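Local coordinates for neutral proteinase inhibitor ScNPI (Streptomyces caespitosus, PDB 4HWX), which inhibits serine endopeptidases, probably of the subtilisin type, and appears also to target a second peptidase class, acting as a secreted homodimer, at residues P6-S17 against P76-G87; L60-L68 against A104-Y112. One frame throughout, in Å; residues are numbered along the deposited sequence.

Contact 1. Residues P6-S17 against P76-G87; sequences PSAMVFTVIQGS and PVTVTADGVLNG
Ala8 pairs with Val84, Val10 with Asp82, Thr12 with Thr80 and Ile14 with Thr78, each couple joined by two backbone hydrogen bonds, as strand 8-15 runs antiparallel to strand 77-82 and on to strand 84-85.

Hydroxyl groups add a second layer of bonds. Thr12 OG1 donates to Thr80 OG1 at 2.7 Å, and Thr80 OG1 in turn donates a hydrogen bond to a water 2.7 Å away, which itself donates to Val10 O and Asp82 OD2. With OG1 between the backbone N and the carbonyl carbon (chi1 70°), Thr80 holds its hydroxyl at this junction while its CG2 packs at 3.6 Å on Ile14 CD1. A valine at Thr80 would probably leave the Thr12 hydroxyl without its acceptor and the water without one of its three anchors. At the strand ends, Thr78 OG1 donates to Gly16 O at 2.8 Å, and Ser7 OG accepts from Asn86 N at the same distance. Asp82 also forms a salt bridge with Arg89 of the second subunit.

Much of the apolar packing is on the face bearing Phe11, Val13 and Val79. Val13 and Val77 cross obliquely, with Val13 CG1 3.5 Å from Val77 CG2, and Ala81 CB lies obliquely to the Phe11 ring, 3.7 Å from CD1. The bent chain of Met9 brings SD to 3.5 Å from Val84 N, where the chain has turned at Gly83.

Such pairing of central strands, one face apolar and the other reaching the partner subunit, belongs to the antiparallel sheet of the Streptomyces subtilisin inhibitor fold.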
loop_
_atom_site.group_PDB
_atom_site.type_symbol
_atom_site.label_atom_id
_atom_site.label_comp_id
_atom_site.label_asym_id
_atom_site.label_seq_id
_atom_site.Cartn_x
_atom_site.Cartn_y
_atom_site.Cartn_z
ATOM N N PRO A 6 -13.505 2.481 -0.231
ATOM C CA PRO A 6 -12.611 1.754 0.701
ATOM C C PRO A 6 -11.401 2.575 1.151
ATOM O O PRO A 6 -10.964 3.482 0.451
ATOM C CB PRO A 6 -12.155 0.523 -0.104
ATOM C CG PRO A 6 -12.986 0.498 -1.319
ATOM C CD PRO A 6 -13.486 1.871 -1.574
ATOM N N SER A 7 -10.872 2.252 2.336
ATOM C CA SER A 7 -9.706 2.911 2.921
ATOM C C SER A 7 -8.765 1.845 3.432
ATOM O O SER A 7 -9.013 1.228 4.475
ATOM C CB SER A 7 -10.120 3.882 4.025
ATOM O OG SER A 7 -10.848 4.974 3.490
ATOM N N ALA A 8 -7.706 1.597 2.654
ATOM C CA ALA A 8 -6.671 0.600 2.914
ATOM C C ALA A 8 -5.330 1.163 2.462
ATOM O O ALA A 8 -5.162 1.539 1.305
ATOM C CB ALA A 8 -7.000 -0.705 2.187
ATOM N N MET A 9 -4.389 1.259 3.393
ATOM C CA MET A 9 -3.109 1.899 3.144
ATOM C C MET A 9 -1.934 1.126 3.682
ATOM O O MET A 9 -2.056 0.365 4.644
ATOM C CB MET A 9 -3.097 3.292 3.847
ATOM C CG MET A 9 -4.171 4.293 3.347
ATOM S SD MET A 9 -3.834 4.873 1.667
ATOM C CE MET A 9 -2.328 5.801 1.953
ATOM N N VAL A 10 -0.768 1.429 3.135
ATOM C CA VAL A 10 0.513 0.947 3.634
ATOM C C VAL A 10 1.414 2.185 3.766
ATOM O O VAL A 10 1.470 3.017 2.850
ATOM C CB VAL A 10 1.161 -0.201 2.805
ATOM C CG1 VAL A 10 1.330 0.200 1.345
ATOM C CG2 VAL A 10 2.521 -0.604 3.396
ATOM N N PHE A 11 2.063 2.322 4.921
ATOM C CA PHE A 11 3.009 3.400 5.199
ATOM C C PHE A 11 4.396 2.829 5.392
ATOM O O PHE A 11 4.538 1.817 6.063
ATOM C CB PHE A 11 2.592 4.193 6.449
ATOM C CG PHE A 11 1.178 4.711 6.349
ATOM C CD1 PHE A 11 0.881 5.814 5.556
ATOM C CD2 PHE A 11 0.136 4.065 7.009
ATOM C CE1 PHE A 11 -0.434 6.259 5.419
ATOM C CE2 PHE A 11 -1.182 4.517 6.881
ATOM C CZ PHE A 11 -1.450 5.628 6.110
ATOM N N THR A 12 5.415 3.439 4.791
ATOM C CA THR A 12 6.784 2.950 4.977
ATOM C C THR A 12 7.723 4.126 5.285
ATOM O O THR A 12 7.419 5.296 5.001
ATOM C CB THR A 12 7.331 2.110 3.789
ATOM O OG1 THR A 12 7.951 2.938 2.806
ATOM C CG2 THR A 12 6.308 1.134 3.175
ATOM N N VAL A 13 8.866 3.790 5.871
ATOM C CA VAL A 13 9.949 4.728 6.151
ATOM C C VAL A 13 11.193 4.109 5.514
ATOM O O VAL A 13 11.561 2.972 5.833
ATOM C CB VAL A 13 10.109 5.040 7.658
ATOM C CG1 VAL A 13 11.276 5.983 7.896
ATOM C CG2 VAL A 13 8.831 5.610 8.252
ATOM N N ILE A 14 11.810 4.864 4.592
ATOM C CA ILE A 14 12.939 4.432 3.791
ATOM C C ILE A 14 14.233 5.189 4.132
ATOM O O ILE A 14 14.231 6.415 4.262
ATOM C CB ILE A 14 12.565 4.615 2.284
ATOM C CG1 ILE A 14 11.300 3.808 1.921
ATOM C CG2 ILE A 14 13.735 4.247 1.372
ATOM C CD1 ILE A 14 10.705 4.160 0.495
ATOM N N GLN A 15 15.344 4.442 4.251
ATOM C CA GLN A 15 16.663 5.027 4.468
ATOM C C GLN A 15 17.183 5.458 3.094
ATOM O O GLN A 15 17.540 4.603 2.267
ATOM C CB GLN A 15 17.597 4.010 5.148
ATOM C CG GLN A 15 18.955 4.580 5.554
ATOM C CD GLN A 15 19.855 3.474 6.049
ATOM O OE1 GLN A 15 19.993 3.245 7.256
ATOM N NE2 GLN A 15 20.426 2.713 5.124
ATOM N N GLY A 16 17.128 6.762 2.831
ATOM C CA GLY A 16 17.511 7.336 1.544
ATOM C C GLY A 16 16.464 8.276 0.972
ATOM O O GLY A 16 15.520 8.672 1.667
ATOM N N SER A 17 16.630 8.647 -0.306
ATOM C CA SER A 17 15.747 9.593 -1.009
ATOM C C SER A 17 14.561 8.927 -1.744
ATOM O O SER A 17 13.775 9.629 -2.378
ATOM C CB SER A 17 16.563 10.416 -2.006
ATOM O OG SER A 17 17.502 11.231 -1.320
ATOM N N PRO A 76 19.271 11.559 4.205
ATOM C CA PRO A 76 17.832 11.550 3.902
ATOM C C PRO A 76 17.069 10.305 4.316
ATOM O O PRO A 76 17.583 9.175 4.314
ATOM C CB PRO A 76 17.783 11.752 2.380
ATOM C CG PRO A 76 19.144 11.322 1.889
ATOM C CD PRO A 76 20.057 11.817 2.978
ATOM N N VAL A 77 15.817 10.560 4.698
ATOM C CA VAL A 77 14.833 9.583 5.136
ATOM C C VAL A 77 13.520 9.948 4.431
ATOM O O VAL A 77 13.107 11.114 4.444
ATOM C CB VAL A 77 14.720 9.478 6.698
ATOM C CG1 VAL A 77 14.368 10.818 7.351
ATOM C CG2 VAL A 77 13.710 8.409 7.117
ATOM N N THR A 78 12.886 8.954 3.791
ATOM C CA THR A 78 11.673 9.179 3.001
ATOM C C THR A 78 10.495 8.409 3.571
ATOM O O THR A 78 10.612 7.234 3.904
ATOM C CB THR A 78 11.973 8.794 1.535
ATOM O OG1 THR A 78 13.022 9.657 1.068
ATOM C CG2 THR A 78 10.728 8.893 0.594
ATOM N N VAL A 79 9.358 9.093 3.698
ATOM C CA VAL A 79 8.104 8.490 4.137
ATOM C C VAL A 79 7.263 8.254 2.887
ATOM O O VAL A 79 7.331 9.044 1.942
ATOM C CB VAL A 79 7.334 9.292 5.216
ATOM C CG1 VAL A 79 8.083 9.300 6.539
ATOM C CG2 VAL A 79 6.997 10.720 4.770
ATOM N N THR A 80 6.516 7.151 2.861
ATOM C CA THR A 80 5.638 6.812 1.734
ATOM C C THR A 80 4.261 6.460 2.253
ATOM O O THR A 80 4.125 5.996 3.384
ATOM C CB THR A 80 6.186 5.657 0.865
ATOM O OG1 THR A 80 6.122 4.428 1.591
ATOM C CG2 THR A 80 7.580 5.909 0.327
ATOM N N ALA A 81 3.237 6.724 1.440
ATOM C CA ALA A 81 1.851 6.382 1.730
ATOM C C ALA A 81 1.217 5.910 0.424
ATOM O O ALA A 81 1.285 6.623 -0.579
ATOM C CB ALA A 81 1.119 7.581 2.308
ATOM N N ASP A 82 0.759 4.652 0.383
ATOM C CA ASP A 82 0.140 4.099 -0.835
ATOM C C ASP A 82 -1.092 3.302 -0.495
ATOM O O ASP A 82 -1.111 2.630 0.534
ATOM C CB ASP A 82 1.114 3.203 -1.630
ATOM C CG ASP A 82 2.362 3.897 -2.125
ATOM O OD1 ASP A 82 2.343 4.408 -3.254
ATOM O OD2 ASP A 82 3.385 3.869 -1.403
ATOM N N GLY A 83 -2.082 3.337 -1.388
ATOM C CA GLY A 83 -3.297 2.552 -1.235
ATOM C C GLY A 83 -4.519 3.280 -1.700
ATOM O O GLY A 83 -4.514 3.867 -2.788
ATOM N N VAL A 84 -5.567 3.251 -0.877
ATOM C CA VAL A 84 -6.816 3.937 -1.210
ATOM C C VAL A 84 -7.333 4.600 0.057
ATOM O O VAL A 84 -7.199 4.035 1.132
ATOM C CB VAL A 84 -7.846 2.976 -1.894
ATOM C CG1 VAL A 84 -8.187 1.764 -1.032
ATOM C CG2 VAL A 84 -9.110 3.710 -2.315
ATOM N N LEU A 85 -7.887 5.810 -0.071
ATOM C CA LEU A 85 -8.431 6.574 1.035
ATOM C C LEU A 85 -9.765 7.140 0.607
ATOM O O LEU A 85 -9.814 7.972 -0.308
ATOM C CB LEU A 85 -7.451 7.688 1.472
ATOM C CG LEU A 85 -7.911 8.662 2.597
ATOM C CD1 LEU A 85 -8.269 7.908 3.890
ATOM C CD2 LEU A 85 -6.822 9.697 2.906
ATOM N N ASN A 86 -10.850 6.669 1.255
ATOM C CA ASN A 86 -12.231 7.071 0.981
ATOM C C ASN A 86 -12.524 6.976 -0.540
ATOM O O ASN A 86 -13.071 7.903 -1.130
ATOM C CB ASN A 86 -12.530 8.477 1.562
ATOM C CG ASN A 86 -12.366 8.548 3.067
ATOM O OD1 ASN A 86 -12.813 7.663 3.817
ATOM N ND2 ASN A 86 -11.711 9.598 3.548
ATOM N N GLY A 87 -12.090 5.862 -1.147
ATOM C CA GLY A 87 -12.286 5.573 -2.563
ATOM C C GLY A 87 -11.274 6.139 -3.540
ATOM O O GLY A 87 -11.318 5.768 -4.707
HETATM O O HOH W 1 -10.989 6.622 6.099
HETATM O O HOH W 2 3.766 3.167 1.131
#

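Contact 2. Residues L60-L68 against A104-Y112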
loop_
_atom_site.group_PDB
_atom_site.type_symbol
_atom_site.label_atom_id
_atom_site.label_comp_id
_atom_site.label_asym_id
_atom_site.label_seq_id
_atom_site.Cartn_x
_atom_site.Cartn_y
_atom_site.Cartn_z
ATOM N N LEU A 60 -0.239 16.247 6.425
ATOM C CA LEU A 60 0.310 15.449 7.541
ATOM C C LEU A 60 1.531 16.186 8.138
ATOM O O LEU A 60 1.892 15.955 9.281
ATOM C CB LEU A 60 0.714 14.021 7.100
ATOM C CG LEU A 60 -0.417 13.055 6.704
ATOM C CD1 LEU A 60 0.134 11.738 6.233
ATOM C CD2 LEU A 60 -1.389 12.820 7.849
ATOM N N LEU A 61 2.174 17.052 7.336
ATOM C CA LEU A 61 3.312 17.842 7.780
ATOM C C LEU A 61 2.777 19.101 8.422
ATOM O O LEU A 61 1.768 19.637 7.962
ATOM C CB LEU A 61 4.269 18.173 6.616
ATOM C CG LEU A 61 5.211 17.054 6.165
ATOM C CD1 LEU A 61 4.536 16.137 5.214
ATOM C CD2 LEU A 61 6.411 17.627 5.451
ATOM N N ALA A 62 3.394 19.532 9.525
ATOM C CA ALA A 62 2.962 20.746 10.228
ATOM C C ALA A 62 4.172 21.578 10.630
ATOM O O ALA A 62 5.262 21.019 10.788
ATOM C CB ALA A 62 2.144 20.369 11.456
ATOM N N ALA A 63 4.002 22.919 10.752
ATOM C CA ALA A 63 5.076 23.810 11.208
ATOM C C ALA A 63 5.597 23.249 12.543
ATOM O O ALA A 63 4.797 22.938 13.439
ATOM C CB ALA A 63 4.542 25.241 11.371
ATOM N N PRO A 64 6.900 22.958 12.664
ATOM C CA PRO A 64 7.381 22.292 13.893
ATOM C C PRO A 64 7.291 23.133 15.161
ATOM O O PRO A 64 7.207 24.351 15.074
ATOM C CB PRO A 64 8.865 22.028 13.581
ATOM C CG PRO A 64 8.953 22.031 12.079
ATOM C CD PRO A 64 7.987 23.103 11.669
ATOM N N ASP A 65 7.386 22.481 16.340
ATOM C CA ASP A 65 7.486 23.185 17.627
ATOM C C ASP A 65 8.705 24.136 17.476
ATOM O O ASP A 65 9.803 23.680 17.125
ATOM C CB ASP A 65 7.636 22.174 18.782
ATOM C CG ASP A 65 8.091 22.708 20.147
ATOM O OD1 ASP A 65 8.306 23.947 20.276
ATOM O OD2 ASP A 65 8.281 21.883 21.069
ATOM N N PRO A 66 8.494 25.461 17.585
ATOM C CA PRO A 66 9.580 26.410 17.307
ATOM C C PRO A 66 10.806 26.311 18.242
ATOM O O PRO A 66 11.853 26.854 17.901
ATOM C CB PRO A 66 8.882 27.771 17.420
ATOM C CG PRO A 66 7.717 27.525 18.296
ATOM C CD PRO A 66 7.241 26.172 17.918
ATOM N N SER A 67 10.705 25.583 19.378
ATOM C CA SER A 67 11.824 25.390 20.309
ATOM C C SER A 67 12.692 24.169 19.933
ATOM O O SER A 67 13.742 23.967 20.546
ATOM C CB SER A 67 11.310 25.251 21.744
ATOM O OG SER A 67 10.607 24.028 21.907
ATOM N N LEU A 68 12.269 23.345 18.958
ATOM C CA LEU A 68 13.056 22.186 18.545
ATOM C C LEU A 68 14.316 22.600 17.775
ATOM O O LEU A 68 14.303 23.581 17.034
ATOM C CB LEU A 68 12.230 21.220 17.678
ATOM C CG LEU A 68 10.990 20.553 18.350
ATOM C CD1 LEU A 68 10.211 19.732 17.340
ATOM C CD2 LEU A 68 11.387 19.672 19.534
ATOM N N ALA A 104 10.484 16.442 13.596
ATOM C CA ALA A 104 10.032 17.824 13.829
ATOM C C ALA A 104 8.809 18.191 12.967
ATOM O O ALA A 104 7.872 18.826 13.471
ATOM C CB ALA A 104 11.163 18.810 13.565
ATOM N N ASN A 105 8.807 17.767 11.694
ATOM C CA ASN A 105 7.728 18.119 10.761
ATOM C C ASN A 105 6.553 17.162 10.781
ATOM O O ASN A 105 5.493 17.518 10.264
ATOM C CB ASN A 105 8.276 18.189 9.348
ATOM C CG ASN A 105 9.094 19.424 9.141
ATOM O OD1 ASN A 105 8.558 20.490 8.822
ATOM N ND2 ASN A 105 10.391 19.327 9.411
ATOM N N LEU A 106 6.723 15.951 11.336
ATOM C CA LEU A 106 5.618 15.005 11.333
ATOM C C LEU A 106 4.907 14.993 12.657
ATOM O O LEU A 106 4.282 13.981 12.987
ATOM C CB LEU A 106 6.034 13.591 10.899
ATOM C CG LEU A 106 6.033 13.386 9.388
ATOM C CD1 LEU A 106 6.593 12.016 9.036
ATOM C CD2 LEU A 106 4.616 13.574 8.776
ATOM N N ASN A 107 4.971 16.146 13.398
ATOM C CA ASN A 107 4.255 16.446 14.651
ATOM C C ASN A 107 4.578 15.348 15.651
ATOM O O ASN A 107 5.741 15.106 15.981
ATOM C CB ASN A 107 2.730 16.486 14.299
ATOM C CG ASN A 107 1.796 17.251 15.190
ATOM O OD1 ASN A 107 0.845 16.685 15.741
ATOM N ND2 ASN A 107 1.929 18.569 15.200
ATOM N N SER A 108 3.529 14.685 16.097
ATOM C CA SER A 108 3.444 13.449 16.856
ATOM C C SER A 108 2.239 12.748 16.214
ATOM O O SER A 108 1.507 11.981 16.854
ATOM C CB SER A 108 3.309 13.717 18.353
ATOM O OG SER A 108 4.590 13.795 18.954
ATOM N N ASN A 109 2.045 13.082 14.898
ATOM C CA ASN A 109 0.995 12.639 13.992
ATOM C C ASN A 109 0.898 11.143 14.065
ATOM O O ASN A 109 1.898 10.449 13.850
ATOM C CB ASN A 109 1.283 13.112 12.564
ATOM C CG ASN A 109 0.115 13.029 11.625
ATOM O OD1 ASN A 109 -0.294 11.957 11.220
ATOM N ND2 ASN A 109 -0.445 14.160 11.268
ATOM N N PRO A 110 -0.276 10.614 14.434
ATOM C CA PRO A 110 -0.389 9.154 14.609
ATOM C C PRO A 110 0.041 8.348 13.372
ATOM O O PRO A 110 0.595 7.276 13.543
ATOM C CB PRO A 110 -1.876 8.958 14.911
ATOM C CG PRO A 110 -2.297 10.255 15.508
ATOM C CD PRO A 110 -1.551 11.292 14.743
ATOM N N VAL A 111 -0.154 8.892 12.143
ATOM C CA VAL A 111 0.147 8.195 10.882
ATOM C C VAL A 111 1.571 7.623 10.882
ATOM O O VAL A 111 1.708 6.421 10.640
ATOM C CB VAL A 111 -0.131 9.051 9.621
ATOM C CG1 VAL A 111 0.270 8.298 8.349
ATOM C CG2 VAL A 111 -1.609 9.437 9.555
ATOM N N TYR A 112 2.594 8.439 11.186
ATOM C CA TYR A 112 3.972 7.947 11.199
ATOM C C TYR A 112 4.503 7.685 12.619
ATOM O O TYR A 112 5.720 7.617 12.811
ATOM C CB TYR A 112 4.902 8.869 10.398
ATOM C CG TYR A 112 4.629 8.728 8.915
ATOM C CD1 TYR A 112 5.068 7.603 8.209
ATOM C CD2 TYR A 112 3.784 9.620 8.255
ATOM C CE1 TYR A 112 4.722 7.404 6.869
ATOM C CE2 TYR A 112 3.473 9.456 6.901
ATOM C CZ TYR A 112 3.947 8.349 6.212
ATOM O OH TYR A 112 3.622 8.170 4.886
HETATM O O HOH W 3 6.185 21.047 7.518
HETATM O O HOH W 4 7.095 19.515 16.001
#
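The end of helix 99-105 in this subtilisin inhibitor fold, at Ala104 and Asn105, is met by Leu61, Ala62 and Pro64 of the loop 60-68, which follows helix 43-52 and lies across the turn by which the chain leaves the last helix. One direct hydrogen bond joins the two segments: Ala62 N donates to Asn105 O at 3.0 Å. The same oxygen receives a CA-H contact from Leu61, so a carbonyl at the helix end is engaged by two neighbouring residues of the loop.

Leu60 has the largest share of the packing. Its side chain, with CG anti to the carbonyl carbon (chi1 -68°), reaches toward the C-terminal residues. CD2 lies 3.8 Å from Val111 CG2 and also against the Asn109 amide, while CD1 meets Val111 CG1 and comes to the edge of the Tyr112 ring, 4.1 Å from CE2. Leu106 CD2 lies 3.7 Å from Leu60 O and also near its CB. Asn109 is held in an Asx turn, its OD1 accepting from Val111 N on a lone pair, which fixes the amide that Leu60 touches. Asn105 ND2 is bound to Val101 O within the helix.

Farther along, the contact becomes more exposed. Pro64 CB sits 3.4 Å from Ala104 O, and Leu68 CD1 covers Ala104 CB. Past Pro64 the chain makes a type I turn in which Asp65 OD1 takes both Ser67 N and Ser67 OG from one face of its carboxylate. Beside this turn a water bridges the two segments, donating to Ala104 O at 2.7 Å and accepting from Asp65 N.

How the contacts relate
Contact 1 is the buried one, a pairing of central strands of the sheet, whereas contact 2 is only partly buried and joins a loop to a helix end and the chain beyond it. Their chemistry follows from place: regular backbone bonds and threonine hydroxyls in the first, a single direct backbone bond and leucine packing in the second, with bridging waters in both. Their centres lie about 17 Å apart, yet they touch. Tyr112 OH probably bonds to Thr80 O at 2.7 Å, and Val111 CG1 packs on Phe11 CE1. Leu106, Val111 and Tyr112 thus lie over the apolar face of the sheet, while contact 1 alone reaches the second subunit.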